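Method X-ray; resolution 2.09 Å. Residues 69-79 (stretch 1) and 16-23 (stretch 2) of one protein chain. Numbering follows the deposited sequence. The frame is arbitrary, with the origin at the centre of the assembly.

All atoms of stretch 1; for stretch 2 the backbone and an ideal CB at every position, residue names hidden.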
# COMPACT_ATOMS: atom_id res chain seq x y z
N GLU A 69 -3.26 -7.27 -5.66
CA GLU A 69 -4.56 -7.11 -5.04
C GLU A 69 -4.51 -6.09 -3.91
O GLU A 69 -5.32 -5.15 -3.86
CB GLU A 69 -5.07 -8.45 -4.50
CG GLU A 69 -6.35 -8.34 -3.67
CD GLU A 69 -6.80 -9.68 -3.10
OE1 GLU A 69 -6.14 -10.69 -3.41
OE2 GLU A 69 -7.80 -9.70 -2.36
N LYS A 70 -3.56 -6.26 -3.00
CA LYS A 70 -3.43 -5.40 -1.84
C LYS A 70 -2.07 -5.56 -1.18
O LYS A 70 -1.53 -6.67 -1.11
CB LYS A 70 -4.55 -5.70 -0.83
CG LYS A 70 -4.50 -4.87 0.44
CD LYS A 70 -5.82 -4.92 1.20
CE LYS A 70 -6.14 -6.32 1.69
NZ LYS A 70 -7.34 -6.34 2.57
N ALA A 71 -1.50 -4.46 -0.72
CA ALA A 71 -0.26 -4.48 0.05
C ALA A 71 -0.32 -3.48 1.19
O ALA A 71 -0.71 -2.33 0.99
CB ALA A 71 0.94 -4.19 -0.85
N SER A 72 0.06 -3.92 2.38
CA SER A 72 0.06 -3.06 3.56
C SER A 72 1.37 -3.24 4.32
O SER A 72 1.62 -4.30 4.89
CB SER A 72 -1.13 -3.37 4.46
OG SER A 72 -1.23 -2.44 5.53
N LEU A 73 2.19 -2.20 4.32
CA LEU A 73 3.52 -2.28 4.92
C LEU A 73 4.07 -0.88 5.20
O LEU A 73 3.70 0.08 4.53
CB LEU A 73 4.47 -3.05 4.00
CG LEU A 73 4.66 -2.49 2.58
CD1 LEU A 73 6.05 -1.88 2.43
CD2 LEU A 73 4.43 -3.57 1.53
N SER A 74 4.94 -0.79 6.20
CA SER A 74 5.55 0.48 6.62
C SER A 74 4.50 1.53 7.00
O SER A 74 4.74 2.73 6.88
CB SER A 74 6.46 1.05 5.53
OG SER A 74 7.53 0.17 5.25
N GLY A 75 3.34 1.07 7.47
CA GLY A 75 2.27 1.96 7.88
C GLY A 75 1.44 2.51 6.73
O GLY A 75 0.69 3.47 6.92
N VAL A 76 1.57 1.92 5.55
CA VAL A 76 0.84 2.37 4.37
C VAL A 76 0.02 1.24 3.74
O VAL A 76 0.50 0.12 3.61
CB VAL A 76 1.79 2.95 3.30
CG1 VAL A 76 1.01 3.47 2.09
CG2 VAL A 76 2.65 4.05 3.89
N THR A 77 -1.22 1.55 3.35
CA THR A 77 -2.11 0.56 2.75
C THR A 77 -2.54 0.96 1.34
O THR A 77 -3.02 2.07 1.11
CB THR A 77 -3.37 0.34 3.62
OG1 THR A 77 -2.99 -0.15 4.91
CG2 THR A 77 -4.31 -0.66 2.95
N VAL A 78 -2.35 0.05 0.39
CA VAL A 78 -2.79 0.24 -0.99
C VAL A 78 -3.44 -1.04 -1.51
O VAL A 78 -2.91 -2.13 -1.31
CB VAL A 78 -1.61 0.62 -1.93
CG1 VAL A 78 -2.11 0.85 -3.35
CG2 VAL A 78 -0.88 1.85 -1.42
N ASN A 79 -4.59 -0.92 -2.16
CA ASN A 79 -5.18 -2.06 -2.84
C ASN A 79 -5.58 -1.73 -4.28
O ASN A 79 -5.54 -0.57 -4.69
CB ASN A 79 -6.39 -2.62 -2.06
CG ASN A 79 -7.50 -1.60 -1.87
OD1 ASN A 79 -7.69 -0.70 -2.68
ND2 ASN A 79 -8.24 -1.75 -0.78
N UNK A 16 5.92 9.12 -4.10
CA UNK A 16 6.87 8.08 -3.72
C UNK A 16 6.38 7.20 -2.58
O UNK A 16 6.09 7.69 -1.48
CB UNK A 16 8.20 8.72 -3.33
N UNK A 17 6.29 5.91 -2.85
CA UNK A 17 5.93 4.92 -1.84
C UNK A 17 7.16 4.52 -1.04
O UNK A 17 8.28 4.60 -1.54
CB UNK A 17 5.29 3.69 -2.49
N UNK A 18 6.96 4.10 0.22
CA UNK A 18 8.08 3.63 1.04
C UNK A 18 8.76 2.43 0.40
O UNK A 18 8.10 1.67 -0.30
CB UNK A 18 7.60 3.27 2.45
N UNK A 19 10.08 2.28 0.62
CA UNK A 19 10.90 1.27 -0.05
C UNK A 19 10.30 -0.13 -0.04
O UNK A 19 9.64 -0.52 0.93
CB UNK A 19 12.28 1.22 0.60
N UNK A 20 10.54 -0.87 -1.12
CA UNK A 20 10.12 -2.26 -1.25
C UNK A 20 8.61 -2.46 -1.11
O UNK A 20 8.16 -3.48 -0.57
CB UNK A 20 10.84 -3.11 -0.20
N UNK A 21 7.83 -1.50 -1.59
CA UNK A 21 6.38 -1.64 -1.56
C UNK A 21 5.93 -2.55 -2.70
O UNK A 21 5.37 -2.07 -3.69
CB UNK A 21 5.70 -0.27 -1.66
N UNK A 22 6.17 -3.85 -2.54
CA UNK A 22 6.01 -4.81 -3.62
C UNK A 22 6.83 -4.35 -4.83
O UNK A 22 8.05 -4.20 -4.75
CB UNK A 22 4.53 -4.97 -3.99
N UNK A 23 6.13 -4.10 -5.93
CA UNK A 23 6.77 -3.67 -7.16
C UNK A 23 6.50 -2.19 -7.43
O UNK A 23 7.15 -1.58 -8.28
CB UNK A 23 6.29 -4.52 -8.33

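Stretch 1 is a beta hairpin: strands 70-73 and 76-79 are joined by a type I' turn from Leu73 to Val76. Ala71, Ser74, Val76 and Val78 point their CA-to-CB bonds toward stretch 2, so the surface on offer is mostly apolar.

Position 16 has no atom of stretch 1 near its CB. Almost any side chain would fit. It is Arg16, which makes no contact with the hairpin.

Position 17 points sideways, and its CB also has no close neighbour. A longer apolar chain could still reach Val78. The residue is Leu17, in the m,t rotamer. Its end comes nearer than its CB, with CD2 4.4 Å from Val78 CG2.

Position 18 points toward the hairpin. Its ideal CB lies 4.0 Å from Ser74 CB and 5.2 Å from Val76 CG2. A compact apolar residue suits this gap, and phi of -61° permits proline. Pro18 is found. Its CG packs 4.0 Å from Val76 CG2.

Position 19 points sideways into space that stretch 1 leaves open. Phi of -48° allows proline among many others. It is Pro19. A water donates to Pro19 O at 2.6 Å and lies 2.7 Å from Ser74 OG, bridging the two stretches.

Position 20 has phi 59° and psi 35°, a left-handed conformation that favours glycine, asparagine or aspartate. Nothing of stretch 1 is near its CB. Asn20 fits the backbone. Its O accepts a weak hydrogen bond from N of position 22 at 2.8 Å and lies 4.0 Å from Leu73 CD1.

Position 21 points sideways, with its ideal CB 4.4 Å from Leu73 CD1. Beyond it lies an apolar hollow lined by Ala71, Leu73, Val76 and Val78. A large apolar side chain is called for: leucine, methionine or an aromatic. The residue is Phe21, with chi1 t. Leu73 CD2 sits over one ring face, 4.2 Å from the centroid of the Phe21 ring, in a CH-pi contact. Phe21 CE2 meets Ala71 CB at 3.6 Å, and CZ meets Val78 CG2 at 3.6 Å. Val76 O is at the ring edge, 3.7 Å from Phe21 CE1.

Position 22 points toward Ala71, whose CB is 4.8 Å from the ideal CB. Phi is positive, 54°, with psi -119°, which glycine would accept easily. Otherwise a chain with an aliphatic stem would suit. Lys22 lays its CG 3.8 Å from Ala71 CB. Its NZ bonds elsewhere in the structure.

Position 23 is out of reach, so stretch 1 sets no preference. It is Thr23.

Stretch 2 (16-23) RLPPNFKT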
# COMPACT_ATOMS: atom_id res chain seq x y z
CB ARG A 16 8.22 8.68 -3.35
CG ARG A 16 9.23 7.65 -2.88
CD ARG A 16 9.82 6.89 -4.04
NE ARG A 16 11.03 7.54 -4.54
CZ ARG A 16 12.24 6.99 -4.51
NH1 ARG A 16 12.40 5.77 -4.02
NH2 ARG A 16 13.28 7.67 -4.97
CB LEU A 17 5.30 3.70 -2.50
CG LEU A 17 3.93 3.91 -3.14
CD1 LEU A 17 3.60 2.76 -4.06
CD2 LEU A 17 2.88 4.06 -2.06
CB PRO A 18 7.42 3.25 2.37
CG PRO A 18 5.99 3.00 2.02
CD PRO A 18 5.68 3.98 0.93
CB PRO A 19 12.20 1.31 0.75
CG PRO A 19 12.28 2.70 1.24
CD PRO A 19 10.87 3.10 1.56
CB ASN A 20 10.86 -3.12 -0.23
CG ASN A 20 12.37 -2.95 -0.31
OD1 ASN A 20 13.00 -2.48 0.64
ND2 ASN A 20 12.94 -3.31 -1.45
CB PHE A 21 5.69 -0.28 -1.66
CG PHE A 21 4.29 -0.28 -1.11
CD1 PHE A 21 4.05 0.22 0.16
CD2 PHE A 21 3.23 -0.78 -1.84
CE1 PHE A 21 2.77 0.23 0.68
CE2 PHE A 21 1.95 -0.77 -1.33
CZ PHE A 21 1.72 -0.27 -0.06
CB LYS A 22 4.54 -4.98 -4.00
CG LYS A 22 3.71 -5.71 -2.97
CD LYS A 22 3.52 -7.17 -3.38
CE LYS A 22 2.10 -7.65 -3.13
NZ LYS A 22 2.08 -8.82 -2.21
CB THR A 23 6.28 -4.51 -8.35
OG1 THR A 23 6.94 -4.09 -9.54
CG2 THR A 23 4.78 -4.35 -8.51
O HOH W 1 9.60 0.04 3.48
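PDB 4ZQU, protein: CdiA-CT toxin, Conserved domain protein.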